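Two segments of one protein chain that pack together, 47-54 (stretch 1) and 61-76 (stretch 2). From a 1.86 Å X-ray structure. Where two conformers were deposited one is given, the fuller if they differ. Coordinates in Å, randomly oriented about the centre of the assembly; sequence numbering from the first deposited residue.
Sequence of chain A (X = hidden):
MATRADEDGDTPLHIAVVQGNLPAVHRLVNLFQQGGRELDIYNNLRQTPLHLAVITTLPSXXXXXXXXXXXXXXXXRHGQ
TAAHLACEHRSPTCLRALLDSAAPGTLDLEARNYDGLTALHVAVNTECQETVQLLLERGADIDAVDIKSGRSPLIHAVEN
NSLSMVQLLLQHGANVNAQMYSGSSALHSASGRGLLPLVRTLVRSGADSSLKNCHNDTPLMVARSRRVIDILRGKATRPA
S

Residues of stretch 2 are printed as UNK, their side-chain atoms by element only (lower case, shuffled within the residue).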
# COMPACT_ATOMS: atom_id res chain seq x y z
N GLN A 47 17.73 -2.45 8.29
CA GLN A 47 17.52 -2.51 6.85
C GLN A 47 18.41 -3.60 6.26
O GLN A 47 19.58 -3.70 6.60
CB GLN A 47 17.93 -1.18 6.19
CG GLN A 47 17.31 0.05 6.81
CD GLN A 47 17.92 1.33 6.27
OE1 GLN A 47 19.14 1.45 6.17
NE2 GLN A 47 17.08 2.29 5.92
N THR A 48 17.84 -4.40 5.37
CA THR A 48 18.64 -5.32 4.58
C THR A 48 19.06 -4.58 3.33
O THR A 48 18.54 -3.49 3.05
CB THR A 48 17.81 -6.54 4.16
OG1 THR A 48 16.73 -6.13 3.31
CG2 THR A 48 17.12 -7.19 5.36
N PRO A 49 20.00 -5.14 2.59
CA PRO A 49 20.38 -4.57 1.29
C PRO A 49 19.18 -4.41 0.33
O PRO A 49 19.14 -3.42 -0.41
CB PRO A 49 21.38 -5.59 0.75
CG PRO A 49 22.04 -6.12 1.98
CD PRO A 49 20.87 -6.27 2.97
N LEU A 50 18.20 -5.32 0.38
CA LEU A 50 17.03 -5.21 -0.48
C LEU A 50 16.18 -3.98 -0.12
O LEU A 50 15.71 -3.26 -1.01
CB LEU A 50 16.18 -6.49 -0.45
CG LEU A 50 14.91 -6.53 -1.32
CD1 LEU A 50 15.23 -6.28 -2.81
CD2 LEU A 50 14.21 -7.85 -1.15
N HIS A 51 15.98 -3.76 1.18
CA HIS A 51 15.25 -2.59 1.63
C HIS A 51 15.93 -1.36 1.03
O HIS A 51 15.27 -0.45 0.54
CB HIS A 51 15.31 -2.45 3.16
CG HIS A 51 14.55 -3.50 3.91
ND1 HIS A 51 13.28 -3.92 3.56
CD2 HIS A 51 14.87 -4.20 5.02
CE1 HIS A 51 12.87 -4.84 4.41
NE2 HIS A 51 13.82 -5.03 5.31
N LEU A 52 17.26 -1.33 1.11
CA LEU A 52 18.03 -0.20 0.61
C LEU A 52 17.92 -0.02 -0.90
O LEU A 52 17.91 1.11 -1.40
CB LEU A 52 19.49 -0.31 1.04
CG LEU A 52 19.71 0.04 2.52
CD1 LEU A 52 21.20 -0.12 2.91
CD2 LEU A 52 19.22 1.44 2.80
N ALA A 53 17.83 -1.12 -1.62
CA ALA A 53 17.69 -1.07 -3.07
C ALA A 53 16.37 -0.40 -3.46
O ALA A 53 16.32 0.34 -4.43
CB ALA A 53 17.78 -2.45 -3.67
N VAL A 54 15.32 -0.68 -2.69
CA VAL A 54 14.01 -0.08 -2.95
C VAL A 54 14.02 1.40 -2.55
O VAL A 54 13.52 2.26 -3.28
CB VAL A 54 12.91 -0.80 -2.18
CG1 VAL A 54 11.58 -0.05 -2.32
CG2 VAL A 54 12.78 -2.23 -2.66
N UNK A 61 18.95 -3.60 -9.17
CA UNK A 61 19.53 -4.19 -7.97
C UNK A 61 18.48 -5.04 -7.24
O UNK A 61 18.79 -6.13 -6.74
c UNK A 61 20.80 -3.76 -5.84
c UNK A 61 21.10 -2.25 -7.83
c UNK A 61 20.12 -3.12 -7.05
N UNK A 62 17.25 -4.54 -7.21
CA UNK A 62 16.15 -5.28 -6.60
C UNK A 62 16.04 -6.66 -7.26
O UNK A 62 15.94 -7.68 -6.59
c UNK A 62 14.82 -4.53 -6.77
c UNK A 62 14.80 -3.24 -5.94
c UNK A 62 13.64 -5.44 -6.40
N UNK A 63 16.05 -6.67 -8.59
CA UNK A 63 15.95 -7.91 -9.37
C UNK A 63 17.08 -8.90 -9.06
O UNK A 63 16.85 -10.10 -8.90
n UNK A 63 13.48 -6.07 -13.42
c UNK A 63 14.62 -6.88 -12.96
c UNK A 63 14.68 -6.96 -11.42
c UNK A 63 15.97 -7.59 -10.87
n UNK A 63 11.30 -5.77 -14.11
n UNK A 63 12.06 -7.87 -13.58
c UNK A 63 12.29 -6.57 -13.70
N UNK A 64 18.31 -8.39 -9.03
CA UNK A 64 19.48 -9.22 -8.74
C UNK A 64 19.37 -9.86 -7.36
O UNK A 64 19.55 -11.07 -7.20
c UNK A 64 22.19 -9.54 -7.06
c UNK A 64 20.77 -8.39 -8.82
c UNK A 64 23.28 -8.20 -8.87
c UNK A 64 22.10 -9.10 -8.52
N UNK A 65 19.05 -9.04 -6.37
CA UNK A 65 18.97 -9.50 -4.99
C UNK A 65 17.86 -10.52 -4.78
O UNK A 65 18.06 -11.54 -4.14
c UNK A 65 19.66 -6.25 -2.91
c UNK A 65 18.80 -8.32 -4.02
c UNK A 65 21.20 -8.18 -3.25
c UNK A 65 20.02 -7.41 -3.82
N UNK A 66 16.68 -10.23 -5.32
CA UNK A 66 15.55 -11.15 -5.16
C UNK A 66 15.82 -12.49 -5.86
O UNK A 66 15.61 -13.55 -5.28
c UNK A 66 13.10 -11.55 -5.56
c UNK A 66 14.25 -10.52 -5.65
c UNK A 66 13.94 -9.29 -4.78
N UNK A 67 16.33 -12.43 -7.09
CA UNK A 67 16.63 -13.65 -7.82
C UNK A 67 17.73 -14.47 -7.10
O UNK A 67 17.74 -15.71 -7.18
c UNK A 67 17.01 -13.34 -9.30
c UNK A 67 15.88 -12.58 -9.98
o UNK A 67 18.09 -12.41 -9.34
N UNK A 68 18.61 -13.79 -6.38
CA UNK A 68 19.67 -14.48 -5.63
C UNK A 68 19.22 -15.08 -4.29
O UNK A 68 20.00 -15.77 -3.63
c UNK A 68 20.87 -13.55 -5.42
N UNK A 69 17.98 -14.81 -3.88
CA UNK A 69 17.46 -15.41 -2.66
C UNK A 69 17.11 -14.47 -1.51
O UNK A 69 16.73 -14.92 -0.42
N UNK A 70 17.29 -13.16 -1.72
CA UNK A 70 16.89 -12.20 -0.69
C UNK A 70 15.37 -12.21 -0.56
O UNK A 70 14.66 -12.19 -1.56
c UNK A 70 17.38 -10.80 -1.03
N UNK A 71 14.88 -12.22 0.68
CA UNK A 71 13.44 -12.34 0.92
C UNK A 71 12.68 -11.03 0.83
O UNK A 71 13.01 -10.05 1.49
o UNK A 71 11.80 -13.00 2.60
c UNK A 71 13.19 -12.97 2.30
N UNK A 72 11.63 -11.02 0.01
CA UNK A 72 10.74 -9.87 -0.09
C UNK A 72 9.92 -9.67 1.19
O UNK A 72 9.32 -8.61 1.35
c UNK A 72 9.80 -10.26 -1.25
c UNK A 72 11.23 -12.12 -0.89
c UNK A 72 10.50 -11.36 -1.95
N UNK A 73 9.89 -10.66 2.07
CA UNK A 73 9.12 -10.54 3.31
C UNK A 73 9.93 -10.11 4.56
O UNK A 73 9.36 -9.94 5.63
c UNK A 73 7.33 -12.23 2.55
c UNK A 73 8.35 -11.83 3.62
c UNK A 73 5.11 -11.24 3.90
s UNK A 73 6.00 -11.03 2.34
N UNK A 74 11.25 -9.94 4.43
CA UNK A 74 12.05 -9.47 5.56
C UNK A 74 11.51 -8.11 6.01
O UNK A 74 11.23 -7.25 5.17
c UNK A 74 13.52 -9.35 5.19
N UNK A 75 11.36 -7.93 7.31
CA UNK A 75 10.77 -6.69 7.84
C UNK A 75 11.81 -5.65 8.23
O UNK A 75 12.84 -5.99 8.79
c UNK A 75 9.91 -7.01 9.06
c UNK A 75 7.98 -8.24 10.09
c UNK A 75 8.83 -8.06 8.82
c UNK A 75 7.97 -7.64 7.64
N UNK A 76 11.52 -4.38 7.96
CA UNK A 76 12.38 -3.30 8.44
C UNK A 76 11.95 -2.83 9.85
O UNK A 76 11.15 -3.50 10.51
c UNK A 76 11.25 -1.26 7.44
o UNK A 76 10.32 -1.47 8.26
o UNK A 76 11.15 -0.29 6.66
c UNK A 76 12.47 -2.15 7.44
O HOH W 1 13.79 1.19 6.23

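Position 61 carries three carbons, one bonded to the other two, and touches Ala53. The branch at CB makes it Val61. Its CG1 lies 3.9 Å from Ala53 CB.

Position 62 has the same three-carbon fork and touches Leu50, Ala53 and Val54. It is Val62. Its CG2 lies 3.8 Å from Ala53 CB and 4.0 Å from Val54 CG2, while CG1 is 4.0 Å from Leu50 CD1.

Position 63 has three carbons, a nitrogen, then a carbon bearing two more nitrogens. It points away from stretch 1 and is exposed. This guanidinium marks Arg63.

Position 64 has four carbons, forked at the second. It does not reach stretch 1. It is Leu64.

Position 65 has the same four-carbon fork, points toward stretch 1 and touches Pro49, Leu50 and Ala53. It is Leu65. Its CD1 sits 3.7 Å from Leu50 N, 4.1 Å from Pro49 CB and 4.3 Å from Ala53 CB.

Position 66 has one carbon carrying two and touches Leu50. It is Val66. Its CG2 is 3.8 Å from Leu50 CD1.

Position 67 has one carbon carrying an oxygen and a carbon. It is exposed and far from stretch 1. It is Thr67.

Position 68 has a single carbon, out of reach: Ala68.

Position 69 has no side-chain atoms: Gly69. Its positive phi closes a Schellman motif. A CB here would jam against the preceding carbonyl O.

Position 70 has one carbon, which touches Leu50: Ala70. Its CB is 4.3 Å from Leu50 CD2.

Position 71 has a carbon and an oxygen, and its backbone touches Leu50: Ser71. Its OG accepts from the N of residue 73 at 3.1 Å, within a type I turn from 71 to 74. Its backbone O is 3.6 Å from Leu50 CD2.

Position 72 has three carbons closing a ring onto N, and its CA touches Leu50: Pro72. That CA is 4.2 Å from Leu50 CD2.

Position 73 has an unbranched chain of two carbons, sulfur and carbon. It points away. It is Met73.

Position 74 has one carbon and touches Thr48 and His51: Ala74. Its CB is 4.2 Å from Thr48 CG2. Its O lies 3.0 Å from His51 CE1, at the ring edge.

Position 75 has four carbons forked at the second. The side chain points away, but the backbone touches His51. It is Leu75. Its C lies 3.6 Å from His51 NE2.

Position 76 has two carbons, the second carrying two oxygens, and touches His51: Asp76. Its CB lies over a face of the His51 ring, 4.0 Å from the centroid, a CH-pi contact. Water 1 O donates to Asp76 OD2 at 3.1 Å and accepts a weak bond from Gln47 NE2 at 3.5 Å.

The two helices run nearly antiparallel, at 158°, with axes 9.2 Å apart. The CA atoms come closest at Ala53 and Val62, 5.7 Å apart, and Ala53 CB touches Val61, Val62 and Leu65. Leu50 reaches both the helix and the following loop. No direct hydrogen bond crosses, so the contact rests mainly on apolar packing.

Stretch 2, residues 61-76: VVRLLVTAGASPMALD
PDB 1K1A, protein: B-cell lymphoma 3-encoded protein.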